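Local coordinates for protein esterase LipW (Mycobacterium marinum, PDB 3QH4) that probably hydrolyses ester bonds as a serine esterase of the alpha/beta hydrolase fold, with strict selectivity for its substrates, at residues 205-219 with 253-265. Numbering follows the deposited sequence.
Sequences RSEFRATPAFDGEAA and TCGEIDPFRDEVL
Phe-208 lies across the chain of 256-258, with Ile-257 CA over one face of its ring, a CH-pi contact 4.2 Å from the centroid. Glu-207 CG lies over the rim of the opposite face. Phe-208 CG is anti to the carbonyl carbon (chi1 -57°), which carries the ring over to 256-258. There its edge is set against a face of the Arg-261 guanidinium, the planes 81° apart: NH1 lies near the ring plane, 3.4 Å from Phe-208 CE2. The same NH1 donates to Glu-256 O (2.9 Å), while Arg-261 NE forms a salt bridge with Asp-262 OD1 that lies in the guanidinium plane. Glu-207 OE1 adds a long salt bridge to Arg-261 NH2 (3.5 Å), and its other oxygen pairs with Arg-14. Pro-259 sets CD on Phe-208 CB, CG 3.7 Å from Asp-215 C, and CB near Gly-216 N and Arg-205 CA. The loop 256-260 follows strand 250-255 of the alpha/beta hydrolase sheet and carries Asp-258, probably the acid of a Ser-166/His-288/Asp-258 triad. Asp-258 OD2 is bonded to His-288, whereas OD1 takes Phe-260 N from above the carboxylate plane, a capping bond that helps fix the carboxylate. The Phe-260 ring meets Phe-214 obliquely (planes at 32°) and also touches Ala-219 CB. One water accepts from Arg-205 NE and donates to Glu-263 OE2; another, donating to both Phe-214 O and Ile-257 O, joins the two backbones.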
# COMPACT_ATOMS: atom_id res chain seq x y z
N ARG A 205 -11.10 15.10 -1.14
CA ARG A 205 -11.95 14.09 -1.78
C ARG A 205 -12.99 14.71 -2.71
O ARG A 205 -13.23 14.20 -3.81
CB ARG A 205 -12.64 13.15 -0.77
CG ARG A 205 -13.38 12.07 -1.57
CD ARG A 205 -14.39 11.26 -0.80
NE ARG A 205 -13.77 10.51 0.29
CZ ARG A 205 -14.45 9.62 1.02
NH1 ARG A 205 -13.84 8.98 2.00
NH2 ARG A 205 -15.74 9.36 0.73
N SER A 206 -13.60 15.81 -2.26
CA SER A 206 -14.58 16.54 -3.08
C SER A 206 -13.91 17.29 -4.22
O SER A 206 -14.37 17.28 -5.37
CB SER A 206 -15.40 17.47 -2.18
OG SER A 206 -16.00 16.72 -1.09
N GLU A 207 -12.79 17.96 -3.93
CA GLU A 207 -12.09 18.69 -4.97
C GLU A 207 -11.67 17.75 -6.10
O GLU A 207 -11.81 18.08 -7.30
CB GLU A 207 -10.84 19.34 -4.38
CG GLU A 207 -10.06 20.11 -5.44
CD GLU A 207 -8.87 20.86 -4.90
OE1 GLU A 207 -8.43 20.60 -3.76
OE2 GLU A 207 -8.31 21.68 -5.68
N PHE A 208 -11.13 16.59 -5.71
CA PHE A 208 -10.67 15.62 -6.67
C PHE A 208 -11.69 14.49 -6.85
O PHE A 208 -11.34 13.31 -6.88
CB PHE A 208 -9.28 15.12 -6.27
CG PHE A 208 -8.27 16.22 -6.14
CD1 PHE A 208 -8.12 17.16 -7.15
CD2 PHE A 208 -7.49 16.32 -4.99
CE1 PHE A 208 -7.18 18.21 -7.03
CE2 PHE A 208 -6.54 17.34 -4.86
CZ PHE A 208 -6.39 18.29 -5.87
N ARG A 209 -12.96 14.89 -7.01
CA ARG A 209 -14.03 13.95 -7.23
C ARG A 209 -13.82 13.22 -8.54
O ARG A 209 -14.42 12.16 -8.74
CB ARG A 209 -15.41 14.67 -7.28
CG ARG A 209 -15.51 15.78 -8.37
CD ARG A 209 -16.81 16.60 -8.27
NE ARG A 209 -16.74 17.55 -7.14
CZ ARG A 209 -17.65 18.50 -6.88
NH1 ARG A 209 -18.76 18.63 -7.62
NH2 ARG A 209 -17.45 19.32 -5.87
N ALA A 210 -12.97 13.75 -9.43
CA ALA A 210 -12.94 13.19 -10.82
C ALA A 210 -11.59 13.25 -11.51
O ALA A 210 -11.48 13.26 -12.74
CB ALA A 210 -14.04 13.85 -11.67
N THR A 211 -10.56 13.25 -10.69
CA THR A 211 -9.20 13.13 -11.19
C THR A 211 -8.98 11.79 -11.92
O THR A 211 -9.69 10.79 -11.66
CB THR A 211 -8.20 13.23 -10.01
OG1 THR A 211 -8.69 12.47 -8.88
CG2 THR A 211 -8.04 14.68 -9.60
N PRO A 212 -7.97 11.74 -12.81
CA PRO A 212 -7.63 10.46 -13.42
C PRO A 212 -7.07 9.45 -12.40
O PRO A 212 -6.65 9.84 -11.32
CB PRO A 212 -6.54 10.83 -14.43
CG PRO A 212 -5.86 12.05 -13.82
CD PRO A 212 -6.94 12.78 -13.03
N ALA A 213 -7.12 8.17 -12.77
CA ALA A 213 -6.50 7.03 -12.04
C ALA A 213 -7.26 6.61 -10.79
O ALA A 213 -7.65 5.44 -10.66
CB ALA A 213 -4.99 7.27 -11.76
N PHE A 214 -7.51 7.56 -9.89
CA PHE A 214 -8.42 7.34 -8.78
C PHE A 214 -8.98 8.68 -8.38
O PHE A 214 -8.33 9.72 -8.54
CB PHE A 214 -7.75 6.67 -7.56
CG PHE A 214 -8.67 5.70 -6.85
CD1 PHE A 214 -8.85 4.40 -7.35
CD2 PHE A 214 -9.36 6.09 -5.70
CE1 PHE A 214 -9.72 3.49 -6.69
CE2 PHE A 214 -10.22 5.21 -5.03
CZ PHE A 214 -10.42 3.92 -5.52
N ASP A 215 -10.19 8.67 -7.84
CA ASP A 215 -10.86 9.92 -7.53
C ASP A 215 -11.78 9.75 -6.35
O ASP A 215 -11.88 8.64 -5.77
CB ASP A 215 -11.57 10.51 -8.79
CG ASP A 215 -12.70 9.62 -9.31
OD1 ASP A 215 -13.45 9.08 -8.48
OD2 ASP A 215 -12.89 9.50 -10.56
N GLY A 216 -12.40 10.87 -5.95
CA GLY A 216 -13.22 10.92 -4.75
C GLY A 216 -14.51 10.10 -4.87
O GLY A 216 -15.02 9.56 -3.86
N GLU A 217 -15.05 10.05 -6.08
CA GLU A 217 -16.24 9.24 -6.27
C GLU A 217 -15.92 7.75 -6.13
O GLU A 217 -16.66 7.02 -5.44
CB GLU A 217 -16.92 9.59 -7.59
CG GLU A 217 -17.43 11.00 -7.51
CD GLU A 217 -18.15 11.48 -8.76
OE1 GLU A 217 -18.51 10.65 -9.63
OE2 GLU A 217 -18.36 12.70 -8.85
N ALA A 218 -14.82 7.31 -6.73
CA ALA A 218 -14.36 5.94 -6.52
C ALA A 218 -14.06 5.65 -5.05
O ALA A 218 -14.29 4.55 -4.58
CB ALA A 218 -13.12 5.64 -7.38
N ALA A 219 -13.54 6.64 -4.32
CA ALA A 219 -13.18 6.42 -2.93
C ALA A 219 -14.45 6.12 -2.10
O ALA A 219 -14.44 5.24 -1.21
CB ALA A 219 -12.41 7.62 -2.39
N THR A 253 3.63 9.24 2.37
CA THR A 253 3.86 9.99 1.15
C THR A 253 2.55 10.11 0.35
O THR A 253 1.65 9.27 0.51
CB THR A 253 4.92 9.26 0.28
OG1 THR A 253 4.56 7.87 0.13
CG2 THR A 253 6.31 9.35 0.91
N CYS A 254 2.42 11.15 -0.47
CA CYS A 254 1.23 11.25 -1.34
C CYS A 254 1.46 12.30 -2.41
O CYS A 254 2.15 13.28 -2.16
CB CYS A 254 0.03 11.67 -0.48
SG CYS A 254 -1.56 11.31 -1.27
N GLY A 255 0.89 12.07 -3.61
CA GLY A 255 0.87 13.12 -4.65
C GLY A 255 -0.15 14.18 -4.24
O GLY A 255 -1.08 13.89 -3.52
N GLU A 256 0.03 15.42 -4.72
CA GLU A 256 -0.87 16.50 -4.30
C GLU A 256 -2.21 16.46 -5.02
O GLU A 256 -3.20 17.01 -4.50
CB GLU A 256 -0.23 17.88 -4.47
CG GLU A 256 0.03 18.24 -5.92
CD GLU A 256 0.44 19.69 -6.13
OE1 GLU A 256 0.15 20.53 -5.25
OE2 GLU A 256 1.03 19.98 -7.20
N ILE A 257 -2.26 15.83 -6.19
CA ILE A 257 -3.51 15.83 -6.98
C ILE A 257 -4.18 14.48 -6.77
O ILE A 257 -4.34 13.67 -7.69
CB ILE A 257 -3.26 16.18 -8.51
CG1 ILE A 257 -2.40 17.45 -8.66
CG2 ILE A 257 -4.59 16.32 -9.34
CD1 ILE A 257 -2.97 18.68 -7.94
N ASP A 258 -4.65 14.29 -5.55
CA ASP A 258 -5.03 12.95 -5.09
C ASP A 258 -6.14 13.16 -4.06
O ASP A 258 -5.94 13.91 -3.08
CB ASP A 258 -3.80 12.27 -4.47
CG ASP A 258 -4.06 10.81 -4.03
OD1 ASP A 258 -5.19 10.47 -3.63
OD2 ASP A 258 -3.10 10.00 -4.04
N PRO A 259 -7.30 12.52 -4.25
CA PRO A 259 -8.35 12.67 -3.24
C PRO A 259 -7.91 12.32 -1.82
O PRO A 259 -8.49 12.87 -0.88
CB PRO A 259 -9.47 11.74 -3.76
CG PRO A 259 -8.69 10.62 -4.50
CD PRO A 259 -7.63 11.47 -5.24
N PHE A 260 -6.92 11.44 -1.64
CA PHE A 260 -6.50 11.03 -0.30
C PHE A 260 -5.50 12.00 0.34
O PHE A 260 -5.09 11.81 1.46
CB PHE A 260 -5.92 9.61 -0.34
CG PHE A 260 -6.89 8.62 -0.91
CD1 PHE A 260 -8.09 8.35 -0.25
CD2 PHE A 260 -6.63 8.02 -2.12
CE1 PHE A 260 -9.04 7.45 -0.85
CE2 PHE A 260 -7.55 7.14 -2.70
CZ PHE A 260 -8.74 6.86 -2.06
N ARG A 261 -5.17 13.07 -0.37
CA ARG A 261 -4.14 13.98 0.15
C ARG A 261 -4.49 14.54 1.52
O ARG A 261 -3.65 14.57 2.42
CB ARG A 261 -3.93 15.14 -0.83
CG ARG A 261 -2.96 16.21 -0.28
CD ARG A 261 -3.12 17.47 -1.09
NE ARG A 261 -4.35 18.22 -0.82
CZ ARG A 261 -4.89 19.05 -1.70
NH1 ARG A 261 -4.37 19.16 -2.92
NH2 ARG A 261 -5.97 19.76 -1.39
N ASP A 262 -5.71 15.04 1.70
CA ASP A 262 -6.00 15.69 3.00
C ASP A 262 -6.02 14.72 4.17
O ASP A 262 -5.57 15.05 5.28
CB ASP A 262 -7.32 16.46 2.94
CG ASP A 262 -7.22 17.73 2.08
OD1 ASP A 262 -6.14 18.02 1.51
OD2 ASP A 262 -8.25 18.41 1.95
N GLU A 263 -6.53 13.51 3.95
CA GLU A 263 -6.52 12.56 5.09
C GLU A 263 -5.08 12.16 5.42
O GLU A 263 -4.75 11.90 6.57
CB GLU A 263 -7.45 11.38 4.84
CG GLU A 263 -7.03 10.42 3.74
CD GLU A 263 -8.24 9.73 3.13
OE1 GLU A 263 -8.32 8.50 3.26
OE2 GLU A 263 -9.12 10.44 2.58
N VAL A 264 -4.21 12.16 4.41
CA VAL A 264 -2.79 11.91 4.63
C VAL A 264 -2.19 13.00 5.51
O VAL A 264 -1.53 12.72 6.50
CB VAL A 264 -2.01 11.80 3.30
CG1 VAL A 264 -0.49 11.95 3.55
CG2 VAL A 264 -2.29 10.48 2.66
N LEU A 265 -2.44 14.25 5.13
CA LEU A 265 -1.95 15.37 5.92
C LEU A 265 -2.51 15.36 7.36
O LEU A 265 -1.77 15.62 8.31
CB LEU A 265 -2.27 16.69 5.21
CG LEU A 265 -1.52 16.94 3.91
CD1 LEU A 265 -2.10 18.17 3.20
CD2 LEU A 265 -0.00 17.14 4.21
O HOH W 1 -10.67 7.64 2.00
O HOH W 2 -11.91 10.82 2.68
O HOH W 3 -10.97 10.25 0.02
O HOH W 4 -5.67 21.30 -4.25
O HOH W 5 -5.58 11.14 -8.21